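Serine acetyltransferase (Bacteroides vulgatus ATCC 8482, PDB 3F1X) transfers the acetyl group of acetyl-CoA to L-serine, giving the O-acetylserine from which cysteine is made. Local coordinates at the interface of chains A and B. Numbering follows the deposited sequence. Chains: chain A/B, Serine acetyltransferase.

The interface of chains A and B. Residues chain A 56, 60-63; chain B 30-31, 34-36.
A:Val63 and B:Asp34 meet backbone to backbone: the amide N of A:Val63 donates to the carbonyl O of B:Asp34 at 3.0 Å. Two residues further on, B:Leu36 N returns a bond to A:Ser61 O at 3.2 Å. Together they frame an antiparallel bridge between A:Thr62 and B:Pro35. Proline suits this place because the pairing asks for no N-H from it. The backbone N of A:Thr62 instead donates within its own chain to OD1 of A:Asn60, the side-chain amide oxygen, 2.9 Å away, and lies above that carbonyl's plane; this bond within the loop probably helps hold its shape.

Apolar packing backs up the bridge. A:Val63 and B:Leu36 cross at about a right angle, CG2 of the valine 3.7 Å from CD2 of the leucine. With CG1 anti to its backbone N (chi1 -173°), A:Val63 sets that methyl against the carbonyl O atoms of B:His30 and B:Lys31, 3.5 Å from each, while CG2 reaches the leucine; the CB of B:His30 sits about equally far from both methyls. A beta-branched residue can thus touch several neighbours at once. The other leucine branch, CD1, points at the backbone carbonyl of A:Asn60, reaching its O at 3.4 Å.

As the bonds are largely main-chain, this loop-to-loop patch depends mainly on backbone course and apolar shape. It joins two subunits of the hexameric deposited assembly and probably helps fasten their N-terminal regions, away from the left-handed beta-helix.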
loop_
_atom_site.group_PDB
_atom_site.type_symbol
_atom_site.label_atom_id
_atom_site.label_comp_id
_atom_site.label_asym_id
_atom_site.label_seq_id
_atom_site.Cartn_x
_atom_site.Cartn_y
_atom_site.Cartn_z
ATOM N N GLY A 56 -20.770 0.020 -13.347
ATOM C CA GLY A 56 -19.859 0.204 -14.457
ATOM C C GLY A 56 -19.128 1.538 -14.467
ATOM O O GLY A 56 -18.138 1.684 -15.180
ATOM N N ASN A 60 -16.328 -0.704 -12.235
ATOM C CA ASN A 60 -15.333 -1.416 -13.039
ATOM C C ASN A 60 -14.419 -0.428 -13.768
ATOM O O ASN A 60 -14.866 0.623 -14.227
ATOM C CB ASN A 60 -16.020 -2.327 -14.061
ATOM C CG ASN A 60 -15.076 -3.367 -14.643
ATOM O OD1 ASN A 60 -13.896 -3.093 -14.874
ATOM N ND2 ASN A 60 -15.597 -4.563 -14.898
ATOM N N SER A 61 -13.141 -0.775 -13.875
ATOM C CA SER A 61 -12.154 0.080 -14.538
ATOM C C SER A 61 -12.268 0.081 -16.064
ATOM O O SER A 61 -11.804 1.006 -16.728
ATOM C CB SER A 61 -10.746 -0.354 -14.134
ATOM O OG SER A 61 -10.536 -1.724 -14.431
ATOM N N THR A 62 -12.861 -0.969 -16.618
ATOM C CA THR A 62 -13.046 -1.059 -18.061
ATOM C C THR A 62 -14.494 -1.449 -18.307
ATOM O O THR A 62 -15.124 -2.083 -17.460
ATOM C CB THR A 62 -12.141 -2.126 -18.705
ATOM O OG1 THR A 62 -12.534 -3.423 -18.249
ATOM C CG2 THR A 62 -10.686 -1.883 -18.342
ATOM N N VAL A 63 -15.020 -1.068 -19.464
ATOM C CA VAL A 63 -16.398 -1.379 -19.804
ATOM C C VAL A 63 -16.566 -2.862 -20.138
ATOM O O VAL A 63 -15.810 -3.421 -20.937
ATOM C CB VAL A 63 -16.863 -0.544 -21.012
ATOM C CG1 VAL A 63 -18.356 -0.752 -21.250
ATOM C CG2 VAL A 63 -16.546 0.931 -20.773
ATOM N N HIS B 30 -21.456 2.557 -24.365
ATOM C CA HIS B 30 -20.003 2.574 -24.252
ATOM C C HIS B 30 -19.539 1.198 -24.717
ATOM O O HIS B 30 -20.005 0.175 -24.212
ATOM C CB HIS B 30 -19.580 2.806 -22.802
ATOM C CG HIS B 30 -19.921 4.165 -22.280
ATOM N ND1 HIS B 30 -18.969 5.132 -22.036
ATOM C CD2 HIS B 30 -21.110 4.718 -21.937
ATOM C CE1 HIS B 30 -19.554 6.218 -21.563
ATOM N NE2 HIS B 30 -20.855 5.992 -21.494
ATOM N N LYS B 31 -18.636 1.170 -25.687
ATOM C CA LYS B 31 -18.137 -0.086 -26.229
ATOM C C LYS B 31 -17.450 -0.952 -25.175
ATOM O O LYS B 31 -16.684 -0.445 -24.353
ATOM C CB LYS B 31 -17.151 0.200 -27.365
ATOM C CG LYS B 31 -17.682 1.170 -28.415
ATOM C CD LYS B 31 -16.595 1.611 -29.394
ATOM C CE LYS B 31 -16.108 0.460 -30.263
ATOM N NZ LYS B 31 -15.091 0.910 -31.260
ATOM N N ASP B 34 -13.404 -0.925 -23.885
ATOM C CA ASP B 34 -12.822 0.402 -23.773
ATOM C C ASP B 34 -12.479 0.733 -22.331
ATOM O O ASP B 34 -13.205 0.366 -21.404
ATOM C CB ASP B 34 -13.773 1.473 -24.308
ATOM C CG ASP B 34 -13.799 1.529 -25.823
ATOM O OD1 ASP B 34 -12.914 0.921 -26.466
ATOM O OD2 ASP B 34 -14.699 2.195 -26.367
ATOM N N PRO B 35 -11.347 1.421 -22.121
ATOM C CA PRO B 35 -10.937 1.794 -20.765
ATOM C C PRO B 35 -11.695 3.050 -20.344
ATOM O O PRO B 35 -12.038 3.884 -21.181
ATOM C CB PRO B 35 -9.443 2.041 -20.920
ATOM C CG PRO B 35 -9.361 2.640 -22.286
ATOM C CD PRO B 35 -10.289 1.747 -23.096
ATOM N N LEU B 36 -11.965 3.175 -19.049
ATOM C CA LEU B 36 -12.677 4.339 -18.534
ATOM C C LEU B 36 -11.685 5.250 -17.820
ATOM O O LEU B 36 -10.653 4.791 -17.335
ATOM C CB LEU B 36 -13.769 3.906 -17.550
ATOM C CG LEU B 36 -14.960 3.123 -18.118
ATOM C CD1 LEU B 36 -15.688 2.410 -16.993
ATOM C CD2 LEU B 36 -15.894 4.069 -18.857
#